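Local coordinates for protein iota-carrageenase (Alteromonas sp., PDB 1H80) that hydrolyses iota-carrageenan, a sulfated galactan of red algal cell walls, cutting its internal beta-1,4 linkages with inversion of anomeric configuration, at residues A[268-274]-A[358-364]; A[373-377]-A[432-436]. All coordinates share one frame; numbering follows the deposited sequence.

Contact 1: residues A[268-274]-A[358-364]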
# COMPACT_ATOMS: atom_id res chain seq x y z
N SER A 268 -5.76 -12.88 6.43
CA SER A 268 -4.67 -12.40 7.26
C SER A 268 -4.20 -13.51 8.18
O SER A 268 -4.97 -14.39 8.55
CB SER A 268 -5.14 -11.22 8.10
OG SER A 268 -6.15 -11.58 9.02
N VAL A 269 -2.91 -13.47 8.51
CA VAL A 269 -2.33 -14.44 9.42
C VAL A 269 -1.49 -13.63 10.39
O VAL A 269 -0.52 -12.99 10.01
CB VAL A 269 -1.43 -15.46 8.70
CG1 VAL A 269 -0.84 -16.43 9.72
CG2 VAL A 269 -2.25 -16.23 7.67
N SER A 270 -1.90 -13.64 11.65
CA SER A 270 -1.19 -12.90 12.68
C SER A 270 -1.12 -11.40 12.37
O SER A 270 -0.06 -10.80 12.51
CB SER A 270 0.22 -13.48 12.86
OG SER A 270 0.87 -12.91 13.98
N CYS A 271 -2.23 -10.80 11.93
CA CYS A 271 -2.26 -9.34 11.69
C CYS A 271 -3.20 -8.73 12.71
O CYS A 271 -3.94 -9.45 13.39
CB CYS A 271 -2.76 -8.97 10.28
SG CYS A 271 -1.77 -9.81 9.02
N GLY A 272 -3.15 -7.41 12.82
CA GLY A 272 -4.02 -6.72 13.76
C GLY A 272 -5.45 -7.14 13.46
O GLY A 272 -6.21 -7.53 14.35
N SER A 273 -5.81 -7.05 12.18
CA SER A 273 -7.12 -7.46 11.71
C SER A 273 -6.95 -7.70 10.22
O SER A 273 -5.90 -7.37 9.65
CB SER A 273 -8.17 -6.36 11.96
OG SER A 273 -7.91 -5.20 11.18
N ALA A 274 -7.95 -8.28 9.58
CA ALA A 274 -7.86 -8.54 8.14
C ALA A 274 -8.25 -7.27 7.39
O ALA A 274 -7.60 -6.88 6.41
CB ALA A 274 -8.77 -9.69 7.76
N ALA A 358 -9.51 -14.22 9.03
CA ALA A 358 -8.42 -13.77 9.87
C ALA A 358 -7.96 -14.93 10.73
O ALA A 358 -8.74 -15.48 11.51
CB ALA A 358 -8.87 -12.61 10.75
N ARG A 359 -6.70 -15.31 10.58
CA ARG A 359 -6.14 -16.40 11.38
C ARG A 359 -5.33 -15.76 12.49
O ARG A 359 -4.47 -14.91 12.24
CB ARG A 359 -5.25 -17.30 10.52
CG ARG A 359 -4.62 -18.45 11.30
CD ARG A 359 -3.74 -19.31 10.40
NE ARG A 359 -4.53 -20.13 9.48
CZ ARG A 359 -5.08 -21.30 9.81
NH1 ARG A 359 -4.93 -21.79 11.03
NH2 ARG A 359 -5.78 -21.98 8.91
N PHE A 360 -5.60 -16.18 13.72
CA PHE A 360 -4.93 -15.65 14.90
C PHE A 360 -3.43 -15.92 14.90
O PHE A 360 -2.97 -16.96 14.44
CB PHE A 360 -5.55 -16.27 16.15
CG PHE A 360 -4.98 -15.76 17.43
CD1 PHE A 360 -5.35 -14.51 17.93
CD2 PHE A 360 -4.07 -16.52 18.15
CE1 PHE A 360 -4.81 -14.03 19.12
CE2 PHE A 360 -3.53 -16.04 19.34
CZ PHE A 360 -3.90 -14.79 19.83
N GLY A 361 -2.68 -14.97 15.45
CA GLY A 361 -1.24 -15.09 15.55
C GLY A 361 -0.74 -14.22 16.69
O GLY A 361 -1.48 -13.38 17.19
N TYR A 362 0.51 -14.41 17.09
CA TYR A 362 1.09 -13.63 18.19
C TYR A 362 2.06 -12.55 17.73
O TYR A 362 2.64 -11.85 18.56
CB TYR A 362 1.83 -14.57 19.15
CG TYR A 362 0.92 -15.52 19.90
CD1 TYR A 362 0.18 -15.07 20.99
CD2 TYR A 362 0.78 -16.85 19.50
CE1 TYR A 362 -0.69 -15.93 21.67
CE2 TYR A 362 -0.08 -17.71 20.17
CZ TYR A 362 -0.81 -17.24 21.25
OH TYR A 362 -1.68 -18.08 21.91
N ASN A 363 2.22 -12.40 16.42
CA ASN A 363 3.16 -11.41 15.91
C ASN A 363 2.56 -10.35 14.99
O ASN A 363 3.16 -9.99 13.98
CB ASN A 363 4.30 -12.12 15.19
CG ASN A 363 5.07 -13.04 16.12
OD1 ASN A 363 5.65 -12.59 17.10
ND2 ASN A 363 5.06 -14.33 15.81
N ALA A 364 1.39 -9.85 15.36
CA ALA A 364 0.74 -8.81 14.58
C ALA A 364 1.31 -7.44 14.90
O ALA A 364 1.86 -7.22 15.99
CB ALA A 364 -0.75 -8.83 14.86
O HOH W 1 -4.93 -12.17 11.43

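Contact 2: residues A[373-377]-A[432-436]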
# COMPACT_ATOMS: atom_id res chain seq x y z
N TYR A 373 -7.95 -2.98 23.57
CA TYR A 373 -8.92 -3.97 23.14
C TYR A 373 -8.55 -5.37 23.62
O TYR A 373 -9.29 -6.33 23.39
CB TYR A 373 -9.09 -3.93 21.62
CG TYR A 373 -9.79 -2.67 21.17
CD1 TYR A 373 -11.09 -2.39 21.60
CD2 TYR A 373 -9.16 -1.74 20.35
CE1 TYR A 373 -11.74 -1.21 21.23
CE2 TYR A 373 -9.80 -0.56 19.97
CZ TYR A 373 -11.08 -0.31 20.41
OH TYR A 373 -11.71 0.87 20.05
N PHE A 374 -7.41 -5.50 24.29
CA PHE A 374 -6.99 -6.79 24.82
C PHE A 374 -7.69 -7.05 26.15
O PHE A 374 -7.61 -8.15 26.70
CB PHE A 374 -5.48 -6.82 25.05
CG PHE A 374 -4.68 -7.12 23.82
CD1 PHE A 374 -4.89 -8.29 23.09
CD2 PHE A 374 -3.70 -6.23 23.38
CE1 PHE A 374 -4.14 -8.57 21.95
CE2 PHE A 374 -2.94 -6.51 22.25
CZ PHE A 374 -3.16 -7.68 21.53
N SER A 375 -8.40 -6.04 26.66
CA SER A 375 -9.08 -6.16 27.94
C SER A 375 -10.01 -7.36 28.08
O SER A 375 -10.19 -7.88 29.18
CB SER A 375 -9.87 -4.88 28.23
OG SER A 375 -10.95 -4.72 27.32
N THR A 376 -10.59 -7.82 26.98
CA THR A 376 -11.52 -8.94 27.02
C THR A 376 -10.90 -10.33 26.96
O THR A 376 -11.32 -11.23 27.69
CB THR A 376 -12.56 -8.85 25.89
OG1 THR A 376 -11.89 -8.83 24.62
CG2 THR A 376 -13.40 -7.59 26.04
N SER A 377 -9.90 -10.51 26.11
CA SER A 377 -9.28 -11.83 25.96
C SER A 377 -7.90 -11.97 26.56
O SER A 377 -7.45 -13.08 26.84
CB SER A 377 -9.17 -12.16 24.47
OG SER A 377 -8.21 -11.31 23.86
N PRO A 432 -8.50 -16.78 20.54
CA PRO A 432 -8.78 -17.22 21.91
C PRO A 432 -10.20 -16.88 22.33
O PRO A 432 -10.86 -16.04 21.71
CB PRO A 432 -7.73 -16.48 22.73
CG PRO A 432 -7.55 -15.21 21.96
CD PRO A 432 -7.51 -15.69 20.53
N VAL A 433 -10.68 -17.53 23.38
CA VAL A 433 -12.02 -17.26 23.85
C VAL A 433 -12.11 -15.79 24.27
O VAL A 433 -11.13 -15.20 24.73
CB VAL A 433 -12.40 -18.16 25.05
CG1 VAL A 433 -11.50 -17.87 26.24
CG2 VAL A 433 -13.86 -17.96 25.42
N ASN A 434 -13.29 -15.20 24.08
CA ASN A 434 -13.53 -13.82 24.43
C ASN A 434 -12.71 -12.78 23.68
O ASN A 434 -12.44 -11.70 24.19
CB ASN A 434 -13.40 -13.63 25.94
CG ASN A 434 -14.60 -14.16 26.67
OD1 ASN A 434 -15.73 -13.87 26.28
ND2 ASN A 434 -14.38 -14.93 27.73
N SER A 435 -12.32 -13.12 22.46
CA SER A 435 -11.59 -12.19 21.62
C SER A 435 -12.67 -11.49 20.78
O SER A 435 -13.83 -11.90 20.78
CB SER A 435 -10.60 -12.93 20.72
OG SER A 435 -11.25 -13.96 20.00
N HIS A 436 -12.29 -10.43 20.08
CA HIS A 436 -13.23 -9.67 19.26
C HIS A 436 -13.31 -10.20 17.84
O HIS A 436 -12.32 -10.70 17.30
CB HIS A 436 -12.80 -8.21 19.17
CG HIS A 436 -12.66 -7.53 20.50
ND1 HIS A 436 -13.75 -7.19 21.27
CD2 HIS A 436 -11.57 -7.13 21.19
CE1 HIS A 436 -13.34 -6.61 22.38
NE2 HIS A 436 -12.02 -6.55 22.36
O HOH W 2 -11.72 -4.73 24.67
O HOH W 3 -8.87 -15.43 26.48

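Contact 1: residues A[268-274]-A[358-364]
Ser270 and Asn363 meet through a side-chain-to-backbone bond: the amide of Asn363 donates to Ser270 OG at 2.8 Å, bent to 141° at the hydrogen. The torsion turns OG away from its own amide (chi1 -172°) and into the inside of the curve made by 361-363, while CB packs 3.5 Å from Gly361 CA; a side chain on Gly361 pointing this way would collide with that CB. Cutting Ser270 back to an alanine would probably leave the Asn363 amide without this acceptor and the loop less firmly tied. Beyond it, Ala364 CB rests 3.3 Å from Cys271 C.

Before the loop, the strand ends pair in parallel. Arg359 N donates to Ser268 O at 2.8 Å, and Ser270 N to Arg359 O at 2.9 Å, both close to straight. Val269 and Arg359 share one face, their side chains lying alongside each other with CG1 of Val269 4.1 Å from CD of Arg359. Ser268 and Ala358 occupy the other. There a water is held by Ser268 OG, by Cys271 N as donor and by Arg359 O as acceptor, so it bridges the two segments where they leave the strands.

The second shell pins both loops: Cys271 forms a disulfide with Cys242, its O accepts from Ser403 OG, and Arg461 NE hydrogen-bonds Asn363 OD1. Strands 261-269 and 351-359 pair in parallel as neighbouring rungs, and the turns that follow them pack on each other, the arrangement of adjacent coils in a right-handed parallel beta-helix of the pectate lyase-like kind.

Contact 2: residues A[373-377]-A[432-436]
This is a polar, water-bridged loop-to-loop contact at the protein surface, its centre about 28 Å from the centre of the chain. It joins the loop after strand 364-366 to the one between strands 421-429 and 438-439. His436 reaches across with NE2, which donates to Tyr373 O at 2.9 Å. The acceptor lies almost in the imidazole plane and the NE2-H meets a lone pair in the carbonyl plane, although the bond is bent to 130° at the hydrogen. Water 2 links NE2 to Ser375 OG.

Pro432 to Ser435 form a type II beta turn, with Asn434 at its third position in a left-handed conformation (phi 63°). Its closing bond from Ser435 N to Pro432 O is weak, but Ser435 OG donates to the same oxygen at 2.7 Å. The turn presents Asn434 O to Thr376 OG1, which donates to it at 3.0 Å. With OG1 of Thr376 set between its backbone N and carbonyl carbon (chi1 59°), CG2 is left to pack 3.8 Å from CE1 of His436, the two side chains crossing nearly at right angles. Water 3 donates to both Ser377 O and Val433 O.

How the contacts relate
Contacts 1 and 2 follow one another along the chain, their centres about 14 Å apart and on the same side of the chain's centre. They touch directly where Phe360 of contact 1 packs CE1 against CD of Pro432 in contact 2, at 3.5 Å; Phe431, just before that proline, meets the Phe360 ring edge-to-face. The closeness is consistent with the strand pairing: 351-359, which leads into contact 1, pairs in parallel with 421-429, which leads into contact 2. Contact 1 joins the ends of paired strands, while contact 2, centred about 28 Å from the centre of the chain against 18 Å, ties loops further out. A bound calcium ion lies about 14 Å from the side chain of Tyr373.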